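Local coordinates for protein HpcE (Thermus thermophilus, PDB 1WZO) that probably isomerises 2-hydroxyhepta-2,4-diene-1,7-dioate in the bacterial breakdown of homoprotocatechuate, as a member of the fumarylacetoacetate hydrolase family, at residues B[77-88]-B[148-156]; B[168-177]-B[222-233]. All blocks are in the same frame, centred on the assembly; numbering follows the deposited sequence.

From the N terminus, the chain runs through strand 78-79 and strand 85-87 and returns at 148-156 to form contact 1, which closes a loop of 59 residues. Only after that does contact 2 open: segment 168-177 is joined by 222-233 after an intervening 44 residues, through strands 170-175 and 227-232. The two closures therefore lie in series, neither nested nor crossed, with centres about 13 Å apart. They meet where Tyr-87 packs on Val-222 and Pro-224 and where Val-85 CG2 lies 3.9 Å from Met-228 CE. Contact 1 joins a five-stranded mixed sheet, through 85-87, to the strand pair 78-79 and 152-159; contact 2 lies within that sheet, and both fall inside the fumarylacetoacetate hydrolase family region.

Contact 1 of 2, residues B[77-88]-B[148-156]; sequences SLLPHKGVVLYP and RDTFLPLGP
Leu-78 and Leu-79 pair in parallel with Leu-152 and Pro-153, a short beta ladder inside the fumarylacetoacetate hydrolase-type fold. Its backbone bonds run from Leu-152 N to Ser-77 O, from Leu-79 N to Leu-152 O and from Leu-154 N to Leu-79 O, the last 2.8 Å long and nearly along the C=O axis. Beyond Leu-79 direct pairing gives way to a water that accepts from His-81 N and donates to Leu-154 O.

Apolar contacts fall on both faces of this ladder. Leu-78 lies alongside Leu-152 and Leu-154, its CD2 branch 3.7 Å from Leu-154 CD2. On the other face Leu-79 touches Pro-153, and Pro-153 CG lies 3.8 Å from Val-85 CG2. Pro-156, after a cis peptide bond, sits over one face of the His-81 ring, whose ND1 bonds to Glu-239 N.

The polar side-chain bond belongs to Thr-150. A chi1 of 77° sets OG1 between its own backbone N and carbonyl carbon, where it receives Leu-86 N at 3.0 Å and an almost straight 177°. A valine here would probably leave the Leu-86 N-H without the side-chain acceptor it now has. Farther along, Pro-88 CG lies 3.4 Å from Arg-148 NE and 3.7 Å from Phe-151 CZ, and Arg-148 NH1 bonds to Arg-144 O. Leu-86 O approaches the ring edge at Phe-151 CE2, 3.4 Å away.

Contact 2 of 2, residues B[168-177]-B[222-233]; sequences DLWLRAYVNG and VRPGDVMRLEIE
Leu-171, Ala-173 and Val-175 face Ile-232, Leu-230 and Met-228 as non-hydrogen-bonded pairs of an antiparallel ladder, whose strand axes approach to 4.7 Å, with 166° between their N-to-C directions. Between them, Arg-172 with Glu-231 and Tyr-174 with Arg-229 form the hydrogen-bonded pairs, each with two reciprocal N-H to O=C bonds.

The face bearing Leu-171 and Ile-232 is buried and tightly packed. These two side chains run side by side, pointing the same way, with Leu-171 CD2 3.6 Å from Ile-232 CD1. Ala-173 CB next to Leu-230 CD1 continues the apolar row.

The Tyr-174 face is partly exposed, and polar groups and waters take over. Arg-229 bends at chi3 (70°) to bring NH2 above the Tyr-174 ring, a cation-pi contact with CZ 4.0 Å from the ring centroid; the guanidinium and ring planes are 53° apart, so this is not a parallel stack. Its NE forms a salt bridge to Glu-231 OE2, though the hydrogen bond within it is bent and weak. A water joins Arg-172 NH1, Tyr-174 OH and Glu-231 OE1.

Side chains close both ends. Glu-233 CB lies over the five-membered ring of Trp-170, 3.5 Å from its centroid, while OE1 takes Trp-170 N on its anti lone pair at 3.0 Å. At the other end, Asn-176 OD1 accepts Val-227 N, and Asn-176 ND2 donates to Asp-226 OD1 at 2.8 Å from above the carboxylate plane.

Strand 178-184 flanks 170-175, and strand 237-244 flanks 227-232. Beneath the apolar face lie strands 94-104 and 120-131, with Tyr-96 against Ala-173 and Met-228, and Ile-125 against Leu-230 and Ile-232.

Contact 1 of 2, residues B[77-88]-B[148-156]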
loop_
_atom_site.group_PDB
_atom_site.type_symbol
_atom_site.label_atom_id
_atom_site.label_comp_id
_atom_site.label_asym_id
_atom_site.label_seq_id
_atom_site.Cartn_x
_atom_site.Cartn_y
_atom_site.Cartn_z
ATOM N N SER B 77 -17.249 -0.725 -0.669
ATOM C CA SER B 77 -18.438 -1.544 -0.883
ATOM C C SER B 77 -18.029 -3.023 -0.864
ATOM O O SER B 77 -18.860 -3.901 -0.654
ATOM C CB SER B 77 -19.115 -1.230 -2.230
ATOM O OG SER B 77 -18.235 -1.399 -3.325
ATOM N N LEU B 78 -16.744 -3.293 -1.079
ATOM C CA LEU B 78 -16.256 -4.674 -1.116
ATOM C C LEU B 78 -16.576 -5.496 0.126
ATOM O O LEU B 78 -16.437 -5.034 1.264
ATOM C CB LEU B 78 -14.747 -4.696 -1.378
ATOM C CG LEU B 78 -14.317 -4.282 -2.790
ATOM C CD1 LEU B 78 -12.831 -3.942 -2.798
ATOM C CD2 LEU B 78 -14.626 -5.413 -3.777
ATOM N N LEU B 79 -17.007 -6.733 -0.110
ATOM C CA LEU B 79 -17.360 -7.644 0.964
ATOM C C LEU B 79 -16.950 -9.057 0.562
ATOM O O LEU B 79 -17.162 -9.466 -0.574
ATOM C CB LEU B 79 -18.870 -7.599 1.207
ATOM C CG LEU B 79 -19.395 -8.375 2.418
ATOM C CD1 LEU B 79 -19.014 -7.650 3.713
ATOM C CD2 LEU B 79 -20.921 -8.503 2.309
ATOM N N PRO B 80 -16.363 -9.822 1.491
ATOM C CA PRO B 80 -15.954 -11.183 1.146
ATOM C C PRO B 80 -17.091 -12.194 1.187
ATOM O O PRO B 80 -18.177 -11.924 1.714
ATOM C CB PRO B 80 -14.900 -11.493 2.199
ATOM C CG PRO B 80 -15.483 -10.831 3.409
ATOM C CD PRO B 80 -15.932 -9.479 2.859
ATOM N N HIS B 81 -16.815 -13.363 0.623
ATOM C CA HIS B 81 -17.746 -14.479 0.615
ATOM C C HIS B 81 -18.101 -14.708 2.085
ATOM O O HIS B 81 -17.221 -14.666 2.947
ATOM C CB HIS B 81 -17.031 -15.701 0.020
ATOM C CG HIS B 81 -17.807 -16.979 0.100
ATOM N ND1 HIS B 81 -19.096 -17.103 -0.373
ATOM C CD2 HIS B 81 -17.454 -18.206 0.558
ATOM C CE1 HIS B 81 -19.504 -18.351 -0.211
ATOM N NE2 HIS B 81 -18.526 -19.040 0.352
ATOM N N LYS B 82 -19.384 -14.918 2.364
ATOM C CA LYS B 82 -19.879 -15.151 3.724
ATOM C C LYS B 82 -20.071 -13.870 4.546
ATOM O O LYS B 82 -20.642 -13.910 5.636
ATOM C CB LYS B 82 -18.954 -16.108 4.486
ATOM C CG LYS B 82 -18.837 -17.500 3.872
ATOM C CD LYS B 82 -20.180 -18.206 3.837
ATOM C CE LYS B 82 -20.031 -19.644 3.354
ATOM N NZ LYS B 82 -21.348 -20.341 3.270
ATOM N N GLY B 83 -19.587 -12.741 4.035
ATOM C CA GLY B 83 -19.755 -11.482 4.747
ATOM C C GLY B 83 -21.219 -11.071 4.761
ATOM O O GLY B 83 -21.998 -11.511 3.914
ATOM N N VAL B 84 -21.599 -10.220 5.711
ATOM C CA VAL B 84 -22.985 -9.772 5.836
ATOM C C VAL B 84 -23.286 -8.460 5.112
ATOM O O VAL B 84 -22.645 -7.432 5.364
ATOM C CB VAL B 84 -23.375 -9.605 7.329
ATOM C CG1 VAL B 84 -24.799 -9.080 7.445
ATOM C CG2 VAL B 84 -23.238 -10.934 8.061
ATOM N N VAL B 85 -24.262 -8.497 4.211
ATOM C CA VAL B 85 -24.664 -7.299 3.480
ATOM C C VAL B 85 -25.632 -6.521 4.359
ATOM O O VAL B 85 -26.559 -7.099 4.936
ATOM C CB VAL B 85 -25.368 -7.657 2.151
ATOM C CG1 VAL B 85 -26.003 -6.403 1.533
ATOM C CG2 VAL B 85 -24.359 -8.269 1.183
ATOM N N LEU B 86 -25.418 -5.214 4.469
ATOM C CA LEU B 86 -26.283 -4.377 5.288
ATOM C C LEU B 86 -27.384 -3.752 4.443
ATOM O O LEU B 86 -27.122 -3.060 3.455
ATOM C CB LEU B 86 -25.452 -3.287 5.983
ATOM C CG LEU B 86 -24.343 -3.838 6.886
ATOM C CD1 LEU B 86 -23.461 -2.709 7.377
ATOM C CD2 LEU B 86 -24.956 -4.588 8.053
ATOM N N TYR B 87 -28.626 -4.009 4.839
ATOM C CA TYR B 87 -29.788 -3.483 4.133
ATOM C C TYR B 87 -30.055 -2.044 4.594
ATOM O O TYR B 87 -30.176 -1.784 5.785
ATOM C CB TYR B 87 -30.993 -4.386 4.419
ATOM C CG TYR B 87 -32.224 -4.093 3.590
ATOM C CD1 TYR B 87 -33.066 -3.026 3.907
ATOM C CD2 TYR B 87 -32.557 -4.896 2.501
ATOM C CE1 TYR B 87 -34.215 -2.772 3.161
ATOM C CE2 TYR B 87 -33.704 -4.652 1.746
ATOM C CZ TYR B 87 -34.528 -3.589 2.085
ATOM O OH TYR B 87 -35.674 -3.355 1.360
ATOM N N PRO B 88 -30.140 -1.090 3.650
ATOM C CA PRO B 88 -30.389 0.316 3.995
ATOM C C PRO B 88 -31.690 0.500 4.761
ATOM O O PRO B 88 -32.755 0.100 4.290
ATOM C CB PRO B 88 -30.429 1.005 2.635
ATOM C CG PRO B 88 -29.521 0.158 1.799
ATOM C CD PRO B 88 -29.941 -1.237 2.200
ATOM N N ARG B 148 -22.722 1.986 -1.553
ATOM C CA ARG B 148 -22.867 1.862 -0.108
ATOM C C ARG B 148 -21.958 0.774 0.471
ATOM O O ARG B 148 -21.603 -0.181 -0.223
ATOM C CB ARG B 148 -24.323 1.538 0.235
ATOM C CG ARG B 148 -25.341 2.415 -0.495
ATOM C CD ARG B 148 -26.764 2.026 -0.123
ATOM N NE ARG B 148 -27.124 2.472 1.222
ATOM C CZ ARG B 148 -27.454 3.722 1.534
ATOM N NH1 ARG B 148 -27.473 4.660 0.599
ATOM N NH2 ARG B 148 -27.771 4.033 2.785
ATOM N N ASP B 149 -21.577 0.924 1.738
ATOM C CA ASP B 149 -20.739 -0.080 2.392
ATOM C C ASP B 149 -21.412 -1.463 2.283
ATOM O O ASP B 149 -22.624 -1.597 2.483
ATOM C CB ASP B 149 -20.535 0.259 3.872
ATOM C CG ASP B 149 -19.614 1.463 4.093
ATOM O OD1 ASP B 149 -18.993 1.955 3.127
ATOM O OD2 ASP B 149 -19.509 1.907 5.258
ATOM N N THR B 150 -20.606 -2.468 1.956
ATOM C CA THR B 150 -21.017 -3.869 1.797
ATOM C C THR B 150 -21.824 -4.188 0.544
ATOM O O THR B 150 -22.274 -5.324 0.386
ATOM C CB THR B 150 -21.842 -4.423 3.001
ATOM O OG1 THR B 150 -23.193 -3.941 2.939
ATOM C CG2 THR B 150 -21.198 -4.040 4.328
ATOM N N PHE B 151 -21.999 -3.218 -0.349
ATOM C CA PHE B 151 -22.779 -3.481 -1.551
ATOM C C PHE B 151 -22.041 -4.150 -2.706
ATOM O O PHE B 151 -22.535 -4.160 -3.835
ATOM C CB PHE B 151 -23.475 -2.204 -2.046
ATOM C CG PHE B 151 -24.888 -2.051 -1.537
ATOM C CD1 PHE B 151 -25.857 -1.420 -2.312
ATOM C CD2 PHE B 151 -25.255 -2.570 -0.294
ATOM C CE1 PHE B 151 -27.182 -1.309 -1.862
ATOM C CE2 PHE B 151 -26.572 -2.465 0.168
ATOM C CZ PHE B 151 -27.537 -1.835 -0.619
ATOM N N LEU B 152 -20.863 -4.705 -2.437
ATOM C CA LEU B 152 -20.144 -5.413 -3.489
ATOM C C LEU B 152 -19.480 -6.708 -3.040
ATOM O O LEU B 152 -18.256 -6.789 -2.918
ATOM C CB LEU B 152 -19.102 -4.521 -4.186
ATOM C CG LEU B 152 -18.432 -5.199 -5.397
ATOM C CD1 LEU B 152 -19.511 -5.712 -6.358
ATOM C CD2 LEU B 152 -17.501 -4.210 -6.127
ATOM N N PRO B 153 -20.290 -7.730 -2.729
ATOM C CA PRO B 153 -19.670 -8.993 -2.323
ATOM C C PRO B 153 -18.796 -9.387 -3.520
ATOM O O PRO B 153 -19.169 -9.131 -4.664
ATOM C CB PRO B 153 -20.872 -9.916 -2.150
ATOM C CG PRO B 153 -21.910 -8.973 -1.570
ATOM C CD PRO B 153 -21.730 -7.712 -2.406
ATOM N N LEU B 154 -17.636 -9.977 -3.270
ATOM C CA LEU B 154 -16.752 -10.347 -4.369
ATOM C C LEU B 154 -15.956 -11.595 -4.024
ATOM O O LEU B 154 -15.316 -11.662 -2.975
ATOM C CB LEU B 154 -15.785 -9.197 -4.688
ATOM C CG LEU B 154 -14.900 -9.339 -5.932
ATOM C CD1 LEU B 154 -15.740 -9.082 -7.169
ATOM C CD2 LEU B 154 -13.741 -8.348 -5.886
ATOM N N GLY B 155 -16.003 -12.582 -4.916
ATOM C CA GLY B 155 -15.268 -13.814 -4.687
ATOM C C GLY B 155 -16.105 -15.041 -5.008
ATOM O O GLY B 155 -17.016 -14.973 -5.833
ATOM N N PRO B 156 -15.832 -16.177 -4.348
ATOM C CA PRO B 156 -14.774 -16.299 -3.340
ATOM C C PRO B 156 -13.377 -16.517 -3.910
ATOM O O PRO B 156 -12.387 -16.444 -3.181
ATOM C CB PRO B 156 -15.246 -17.483 -2.492
ATOM C CG PRO B 156 -15.966 -18.342 -3.490
ATOM C CD PRO B 156 -16.755 -17.327 -4.286
HETATM O O HOH W 1 -17.902 -3.436 2.750
HETATM O O HOH W 2 -14.583 -13.396 -1.091
#

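Contact 2 of 2, residues B[168-177]-B[222-233]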
loop_
_atom_site.group_PDB
_atom_site.type_symbol
_atom_site.label_atom_id
_atom_site.label_comp_id
_atom_site.label_asym_id
_atom_site.label_seq_id
_atom_site.Cartn_x
_atom_site.Cartn_y
_atom_site.Cartn_z
ATOM N N ASP B 168 -18.962 -17.118 -22.736
ATOM C CA ASP B 168 -19.659 -18.403 -22.797
ATOM C C ASP B 168 -19.758 -19.045 -21.405
ATOM O O ASP B 168 -19.241 -20.138 -21.171
ATOM C CB ASP B 168 -18.915 -19.324 -23.773
ATOM C CG ASP B 168 -19.671 -20.601 -24.075
ATOM O OD1 ASP B 168 -20.873 -20.525 -24.406
ATOM O OD2 ASP B 168 -19.051 -21.681 -23.995
ATOM N N LEU B 169 -20.427 -18.352 -20.486
ATOM C CA LEU B 169 -20.596 -18.833 -19.114
ATOM C C LEU B 169 -22.026 -18.600 -18.636
ATOM O O LEU B 169 -22.612 -17.555 -18.920
ATOM C CB LEU B 169 -19.635 -18.096 -18.166
ATOM C CG LEU B 169 -18.129 -18.118 -18.431
ATOM C CD1 LEU B 169 -17.427 -17.167 -17.463
ATOM C CD2 LEU B 169 -17.592 -19.527 -18.266
ATOM N N TRP B 170 -22.602 -19.564 -17.921
ATOM C CA TRP B 170 -23.950 -19.363 -17.410
ATOM C C TRP B 170 -23.887 -18.614 -16.082
ATOM O O TRP B 170 -22.885 -18.691 -15.363
ATOM C CB TRP B 170 -24.712 -20.689 -17.228
ATOM C CG TRP B 170 -24.023 -21.775 -16.430
ATOM C CD1 TRP B 170 -23.490 -22.931 -16.926
ATOM C CD2 TRP B 170 -23.866 -21.844 -15.002
ATOM N NE1 TRP B 170 -23.016 -23.716 -15.901
ATOM C CE2 TRP B 170 -23.234 -23.075 -14.710
ATOM C CE3 TRP B 170 -24.199 -20.989 -13.941
ATOM C CZ2 TRP B 170 -22.927 -23.471 -13.403
ATOM C CZ3 TRP B 170 -23.893 -21.385 -12.640
ATOM C CH2 TRP B 170 -23.263 -22.615 -12.385
ATOM N N LEU B 171 -24.955 -17.877 -15.785
ATOM C CA LEU B 171 -25.065 -17.098 -14.556
ATOM C C LEU B 171 -26.294 -17.561 -13.788
ATOM O O LEU B 171 -27.359 -17.756 -14.373
ATOM C CB LEU B 171 -25.236 -15.610 -14.877
ATOM C CG LEU B 171 -24.206 -14.946 -15.788
ATOM C CD1 LEU B 171 -24.724 -13.591 -16.234
ATOM C CD2 LEU B 171 -22.884 -14.814 -15.059
ATOM N N ARG B 172 -26.151 -17.727 -12.481
ATOM C CA ARG B 172 -27.273 -18.138 -11.653
ATOM C C ARG B 172 -27.260 -17.439 -10.305
ATOM O O ARG B 172 -26.198 -17.142 -9.753
ATOM C CB ARG B 172 -27.249 -19.652 -11.441
ATOM C CG ARG B 172 -27.569 -20.426 -12.699
ATOM C CD ARG B 172 -27.288 -21.905 -12.537
ATOM N NE ARG B 172 -27.454 -22.601 -13.811
ATOM C CZ ARG B 172 -26.985 -23.817 -14.064
ATOM N NH1 ARG B 172 -26.316 -24.479 -13.129
ATOM N NH2 ARG B 172 -27.173 -24.363 -15.260
ATOM N N ALA B 173 -28.452 -17.177 -9.784
ATOM C CA ALA B 173 -28.593 -16.533 -8.487
ATOM C C ALA B 173 -29.700 -17.218 -7.705
ATOM O O ALA B 173 -30.784 -17.480 -8.235
ATOM C CB ALA B 173 -28.917 -15.055 -8.659
ATOM N N TYR B 174 -29.413 -17.514 -6.444
ATOM C CA TYR B 174 -30.376 -18.153 -5.565
ATOM C C TYR B 174 -30.608 -17.269 -4.347
ATOM O O TYR B 174 -29.679 -16.625 -3.852
ATOM C CB TYR B 174 -29.852 -19.502 -5.069
ATOM C CG TYR B 174 -29.467 -20.493 -6.144
ATOM C CD1 TYR B 174 -28.301 -20.329 -6.892
ATOM C CD2 TYR B 174 -30.249 -21.626 -6.381
ATOM C CE1 TYR B 174 -27.918 -21.275 -7.848
ATOM C CE2 TYR B 174 -29.876 -22.576 -7.334
ATOM C CZ TYR B 174 -28.711 -22.396 -8.061
ATOM O OH TYR B 174 -28.334 -23.343 -8.987
ATOM N N VAL B 175 -31.847 -17.240 -3.868
ATOM C CA VAL B 175 -32.186 -16.486 -2.670
ATOM C C VAL B 175 -32.813 -17.495 -1.713
ATOM O O VAL B 175 -33.866 -18.067 -2.001
ATOM C CB VAL B 175 -33.192 -15.346 -2.950
ATOM C CG1 VAL B 175 -33.583 -14.670 -1.645
ATOM C CG2 VAL B 175 -32.573 -14.321 -3.887
ATOM N N ASN B 176 -32.142 -17.730 -0.590
ATOM C CA ASN B 176 -32.616 -18.683 0.406
ATOM C C ASN B 176 -32.729 -20.085 -0.190
ATOM O O ASN B 176 -33.704 -20.800 0.054
ATOM C CB ASN B 176 -33.974 -18.247 0.966
ATOM C CG ASN B 176 -33.924 -16.878 1.611
ATOM O OD1 ASN B 176 -32.988 -16.562 2.348
ATOM N ND2 ASN B 176 -34.935 -16.061 1.348
ATOM N N GLY B 177 -31.730 -20.464 -0.979
ATOM C CA GLY B 177 -31.717 -21.782 -1.583
ATOM C C GLY B 177 -32.596 -21.966 -2.807
ATOM O O GLY B 177 -32.532 -23.007 -3.460
ATOM N N VAL B 222 -34.368 -8.400 -2.871
ATOM C CA VAL B 222 -33.983 -9.115 -1.664
ATOM C C VAL B 222 -34.386 -8.341 -0.417
ATOM O O VAL B 222 -34.603 -7.134 -0.469
ATOM C CB VAL B 222 -32.466 -9.380 -1.646
ATOM C CG1 VAL B 222 -32.104 -10.365 -2.750
ATOM C CG2 VAL B 222 -31.706 -8.075 -1.840
ATOM N N ARG B 223 -34.491 -9.045 0.704
ATOM C CA ARG B 223 -34.893 -8.418 1.954
ATOM C C ARG B 223 -34.057 -8.897 3.137
ATOM O O ARG B 223 -33.340 -9.896 3.042
ATOM C CB ARG B 223 -36.373 -8.712 2.212
ATOM C CG ARG B 223 -37.283 -8.294 1.070
ATOM C CD ARG B 223 -38.729 -8.656 1.360
ATOM N NE ARG B 223 -39.622 -8.248 0.279
ATOM C CZ ARG B 223 -39.590 -8.749 -0.953
ATOM N NH1 ARG B 223 -38.706 -9.687 -1.273
ATOM N NH2 ARG B 223 -40.444 -8.308 -1.867
ATOM N N PRO B 224 -34.132 -8.182 4.270
ATOM C CA PRO B 224 -33.367 -8.574 5.456
ATOM C C PRO B 224 -33.642 -10.036 5.796
ATOM O O PRO B 224 -34.792 -10.473 5.772
ATOM C CB PRO B 224 -33.890 -7.625 6.531
ATOM C CG PRO B 224 -34.196 -6.386 5.751
ATOM C CD PRO B 224 -34.889 -6.942 4.522
ATOM N N GLY B 225 -32.590 -10.787 6.102
ATOM C CA GLY B 225 -32.764 -12.186 6.440
ATOM C C GLY B 225 -32.484 -13.135 5.290
ATOM O O GLY B 225 -32.176 -14.307 5.512
ATOM N N ASP B 226 -32.586 -12.645 4.059
ATOM C CA ASP B 226 -32.326 -13.494 2.900
ATOM C C ASP B 226 -30.856 -13.864 2.800
ATOM O O ASP B 226 -29.983 -13.113 3.241
ATOM C CB ASP B 226 -32.729 -12.795 1.598
ATOM C CG ASP B 226 -34.225 -12.633 1.456
ATOM O OD1 ASP B 226 -34.969 -13.377 2.133
ATOM O OD2 ASP B 226 -34.653 -11.770 0.654
ATOM N N VAL B 227 -30.594 -15.030 2.217
ATOM C CA VAL B 227 -29.238 -15.511 2.007
ATOM C C VAL B 227 -29.051 -15.592 0.499
ATOM O O VAL B 227 -29.694 -16.397 -0.178
ATOM C CB VAL B 227 -29.019 -16.905 2.639
ATOM C CG1 VAL B 227 -27.614 -17.404 2.334
ATOM C CG2 VAL B 227 -29.225 -16.825 4.147
ATOM N N MET B 228 -28.188 -14.736 -0.033
ATOM C CA MET B 228 -27.944 -14.711 -1.465
ATOM C C MET B 228 -26.778 -15.606 -1.849
ATOM O O MET B 228 -25.708 -15.551 -1.235
ATOM C CB MET B 228 -27.659 -13.277 -1.923
ATOM C CG MET B 228 -28.768 -12.291 -1.598
ATOM S SD MET B 228 -28.302 -10.580 -1.968
ATOM C CE MET B 228 -27.019 -10.343 -0.751
ATOM N N ARG B 229 -26.995 -16.448 -2.856
ATOM C CA ARG B 229 -25.943 -17.327 -3.341
ATOM C C ARG B 229 -25.867 -17.171 -4.850
ATOM O O ARG B 229 -26.765 -17.595 -5.584
ATOM C CB ARG B 229 -26.222 -18.791 -2.988
ATOM C CG ARG B 229 -25.036 -19.706 -3.266
ATOM C CD ARG B 229 -25.376 -21.155 -2.977
ATOM N NE ARG B 229 -26.317 -21.697 -3.951
ATOM C CZ ARG B 229 -27.305 -22.533 -3.650
ATOM N NH1 ARG B 229 -27.489 -22.921 -2.395
ATOM N NH2 ARG B 229 -28.104 -22.993 -4.607
ATOM N N LEU B 230 -24.791 -16.544 -5.307
ATOM C CA LEU B 230 -24.583 -16.318 -6.724
ATOM C C LEU B 230 -23.569 -17.313 -7.260
ATOM O O LEU B 230 -22.560 -17.601 -6.615
ATOM C CB LEU B 230 -24.098 -14.881 -6.963
ATOM C CG LEU B 230 -25.176 -13.793 -7.024
ATOM C CD1 LEU B 230 -26.107 -13.891 -5.823
ATOM C CD2 LEU B 230 -24.501 -12.424 -7.082
ATOM N N GLU B 231 -23.844 -17.835 -8.448
ATOM C CA GLU B 231 -22.960 -18.807 -9.071
ATOM C C GLU B 231 -22.723 -18.488 -10.536
ATOM O O GLU B 231 -23.616 -18.015 -11.236
ATOM C CB GLU B 231 -23.553 -20.218 -8.943
ATOM C CG GLU B 231 -23.557 -20.773 -7.526
ATOM C CD GLU B 231 -24.245 -22.133 -7.426
ATOM O OE1 GLU B 231 -24.053 -22.968 -8.335
ATOM O OE2 GLU B 231 -24.968 -22.367 -6.438
ATOM N N ILE B 232 -21.496 -18.720 -10.983
ATOM C CA ILE B 232 -21.133 -18.509 -12.371
ATOM C C ILE B 232 -20.323 -19.727 -12.783
ATOM O O ILE B 232 -19.455 -20.189 -12.040
ATOM C CB ILE B 232 -20.275 -17.244 -12.581
ATOM C CG1 ILE B 232 -21.069 -15.996 -12.172
ATOM C CG2 ILE B 232 -19.872 -17.137 -14.044
ATOM C CD1 ILE B 232 -20.358 -14.679 -12.498
ATOM N N GLU B 233 -20.625 -20.242 -13.968
ATOM C CA GLU B 233 -19.962 -21.421 -14.505
ATOM C C GLU B 233 -18.458 -21.450 -14.248
ATOM O O GLU B 233 -17.718 -20.595 -14.742
ATOM C CB GLU B 233 -20.233 -21.507 -16.010
ATOM C CG GLU B 233 -19.931 -22.873 -16.624
ATOM C CD GLU B 233 -20.275 -22.930 -18.100
ATOM O OE1 GLU B 233 -21.016 -22.041 -18.575
ATOM O OE2 GLU B 233 -19.814 -23.872 -18.782
HETATM O O HOH W 3 -19.024 -23.052 -21.146
HETATM O O HOH W 4 -25.962 -24.220 -10.357
HETATM O O HOH W 5 -26.453 -25.133 -6.901
HETATM O O HOH W 6 -29.364 -18.994 -1.416
#